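Local coordinates for tegument protein UL51 (Human herpesvirus 1, PDB 6T5A) that probably takes part in the egress of virus particles from the perinuclear space and in the secondary envelopment of cytoplasmic capsids at membranes derived from the trans-Golgi network, at residues Asn75-Arg78 and Leu79-His83. The protein carries 1 engineered substitution. Sequence-based numbering, arbitrary orientation.
Sequences NLER and LARHH
Arg78 O receives two N-H groups of the same residue, His82: the backbone amide N at 3.1 Å and the imidazole ND1 at 2.8 Å. This pair lies in the last turn of the alpha helix 63-82, where a histidine side chain supplements the usual i to i+4 backbone bond. With CG anti to its own carbonyl carbon (chi1 -75°), the His82 ring turns back along the helix and meets Arg78 O edge-on, close to the ring plane. The ND1 bond is moderately bent, with an N-H...O angle of 149°, and it implies that ND1 carries the proton.

His83 makes the same kind of side-chain bond: its ND1 donates to a lone pair of Leu79 O at 2.9 Å, while CB of His82 sits over one face of the His83 ring, toward its rim. Two carbonyls near the helix end thus receive imidazole donors.

Upstream, Leu79, Ala80 and Arg81 continue the regular backbone bonding to Asn75, Leu76 and Glu77. Asn75 and Leu76 touch Met102, Leu79 touches His98 and His83 touches Val95, all of helix 94-117, so joining the two helices of this hairpin. On the exposed surface, Glu77 and Arg81 run side by side in the same direction. Their salt bridge is long and purely electrostatic: Glu77 OE2 lies 3.6 Å from Arg81 NH1, well out of the guanidinium plane, and approaches Arg81 CD at 3.5 Å.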
ATOM      1  N   ASN A  75      56.857  11.570  -6.328  1.00 31.14           N
ATOM      2  CA  ASN A  75      58.051  12.426  -6.340  1.00 31.56           C
ATOM      3  C   ASN A  75      58.775  12.381  -5.011  1.00 36.59           C
ATOM      4  O   ASN A  75      59.991  12.320  -5.010  1.00 37.99           O
ATOM      5  CB  ASN A  75      57.737  13.863  -6.759  1.00 31.39           C
ATOM      6  CG  ASN A  75      57.426  14.015  -8.224  1.00 59.63           C
ATOM      7  OD1 ASN A  75      57.655  13.122  -9.027  1.00 59.76           O
ATOM      8  ND2 ASN A  75      56.887  15.156  -8.610  1.00 53.43           N
ATOM      9  N   LEU A  76      58.037  12.341  -3.894  1.00 33.67           N
ATOM     10  CA  LEU A  76      58.624  12.220  -2.552  1.00 32.99           C
ATOM     11  C   LEU A  76      59.367  10.891  -2.387  1.00 37.88           C
ATOM     12  O   LEU A  76      60.469  10.875  -1.843  1.00 36.85           O
ATOM     13  CB  LEU A  76      57.559  12.420  -1.457  1.00 32.31           C
ATOM     14  CG  LEU A  76      57.163  13.891  -1.212  1.00 35.69           C
ATOM     15  CD1 LEU A  76      55.897  14.009  -0.401  1.00 34.93           C
ATOM     16  CD2 LEU A  76      58.302  14.693  -0.561  1.00 36.05           C
ATOM     17  N   GLU A  77      58.792   9.786  -2.908  1.00 36.44           N
ATOM     18  CA  GLU A  77      59.430   8.464  -2.870  1.00 36.03           C
ATOM     19  C   GLU A  77      60.703   8.464  -3.734  1.00 39.42           C
ATOM     20  O   GLU A  77      61.727   7.933  -3.302  1.00 40.25           O
ATOM     21  CB  GLU A  77      58.456   7.376  -3.343  1.00 37.39           C
ATOM     22  CG  GLU A  77      59.042   5.984  -3.199  1.00 44.88           C
ATOM     23  CD  GLU A  77      58.278   4.900  -3.928  1.00 54.16           C
ATOM     24  OE1 GLU A  77      57.120   4.623  -3.545  1.00 44.84           O
ATOM     25  OE2 GLU A  77      58.848   4.319  -4.878  1.00 44.01           O
ATOM     26  N   ARG A  78      60.649   9.087  -4.935  1.00 34.68           N
ATOM     27  CA  ARG A  78      61.803   9.185  -5.839  1.00 34.55           C
ATOM     28  C   ARG A  78      62.951   9.980  -5.193  1.00 41.17           C
ATOM     29  O   ARG A  78      64.122   9.603  -5.338  1.00 40.73           O
ATOM     30  CB  ARG A  78      61.403   9.814  -7.180  1.00 34.92           C
ATOM     31  CG  ARG A  78      60.648   8.851  -8.087  1.00 38.42           C
ATOM     32  CD  ARG A  78      60.049   9.530  -9.306  1.00 39.42           C
ATOM     33  NE  ARG A  78      59.490   8.521 -10.210  1.00 41.37           N
ATOM     34  CZ  ARG A  78      58.990   8.767 -11.415  1.00 47.34           C
ATOM     35  NH1 ARG A  78      58.932  10.010 -11.879  1.00 34.06           N
ATOM     36  NH2 ARG A  78      58.527   7.776 -12.160  1.00 36.67           N
ATOM     37  N   LEU A  79      62.609  11.061  -4.467  1.00 39.27           N
ATOM     38  CA  LEU A  79      63.591  11.901  -3.779  1.00 41.45           C
ATOM     39  C   LEU A  79      64.256  11.156  -2.624  1.00 48.43           C
ATOM     40  O   LEU A  79      65.472  11.282  -2.439  1.00 48.69           O
ATOM     41  CB  LEU A  79      62.954  13.209  -3.284  1.00 42.07           C
ATOM     42  CG  LEU A  79      62.623  14.251  -4.374  1.00 47.06           C
ATOM     43  CD1 LEU A  79      61.514  15.213  -3.914  1.00 46.75           C
ATOM     44  CD2 LEU A  79      63.881  15.007  -4.839  1.00 49.07           C
ATOM     45  N   ALA A  80      63.468  10.361  -1.871  1.00 46.24           N
ATOM     46  CA  ALA A  80      63.965   9.582  -0.731  1.00 47.28           C
ATOM     47  C   ALA A  80      64.821   8.383  -1.169  1.00 55.26           C
ATOM     48  O   ALA A  80      65.812   8.084  -0.512  1.00 56.20           O
ATOM     49  CB  ALA A  80      62.806   9.131   0.146  1.00 47.85           C
ATOM     50  N   ARG A  81      64.453   7.716  -2.279  1.00 54.40           N
ATOM     51  CA  ARG A  81      65.161   6.544  -2.802  1.00 55.46           C
ATOM     52  C   ARG A  81      66.492   6.879  -3.478  1.00 62.54           C
ATOM     53  O   ARG A  81      67.460   6.145  -3.289  1.00 62.74           O
ATOM     54  CB  ARG A  81      64.266   5.736  -3.756  1.00 56.11           C
ATOM     55  CG  ARG A  81      63.321   4.762  -3.050  1.00 64.76           C
ATOM     56  CD  ARG A  81      62.271   4.167  -3.981  1.00 74.60           C
ATOM     57  NE  ARG A  81      62.849   3.380  -5.075  1.00 93.91           N
ATOM     58  CZ  ARG A  81      62.385   2.203  -5.484  1.00118.26           C
ATOM     59  NH1 ARG A  81      61.334   1.651  -4.888  1.00110.27           N
ATOM     60  NH2 ARG A  81      62.973   1.564  -6.486  1.00107.70           N
ATOM     61  N   HIS A  82      66.539   7.963  -4.272  1.00 61.11           N
ATOM     62  CA  HIS A  82      67.741   8.382  -5.007  1.00 62.11           C
ATOM     63  C   HIS A  82      68.813   9.053  -4.143  1.00 65.23           C
ATOM     64  O   HIS A  82      69.945   9.222  -4.610  1.00 65.83           O
ATOM     65  CB  HIS A  82      67.365   9.277  -6.200  1.00 63.61           C
ATOM     66  CG  HIS A  82      66.777   8.513  -7.342  1.00 67.75           C
ATOM     67  ND1 HIS A  82      65.429   8.188  -7.377  1.00 69.99           N
ATOM     68  CD2 HIS A  82      67.381   8.003  -8.440  1.00 70.12           C
ATOM     69  CE1 HIS A  82      65.256   7.501  -8.496  1.00 69.64           C
ATOM     70  NE2 HIS A  82      66.402   7.363  -9.170  1.00 70.01           N
ATOM     71  N   HIS A  83      68.465   9.444  -2.899  1.00 60.32           N
ATOM     72  CA  HIS A  83      69.385  10.128  -1.987  1.00 71.93           C
ATOM     73  C   HIS A  83      69.332   9.528  -0.582  1.00101.32           C
ATOM     74  O   HIS A  83      68.378   9.753   0.161  1.00 65.68           O
ATOM     75  CB  HIS A  83      69.100  11.645  -1.955  1.00 72.52           C
ATOM     76  CG  HIS A  83      68.935  12.260  -3.309  1.00 75.78           C
ATOM     77  ND1 HIS A  83      67.683  12.407  -3.889  1.00 77.39           N
ATOM     78  CD2 HIS A  83      69.872  12.718  -4.172  1.00 77.31           C
ATOM     79  CE1 HIS A  83      67.900  12.958  -5.073  1.00 76.69           C
ATOM     80  NE2 HIS A  83      69.200  13.166  -5.287  1.00 76.97           N
TER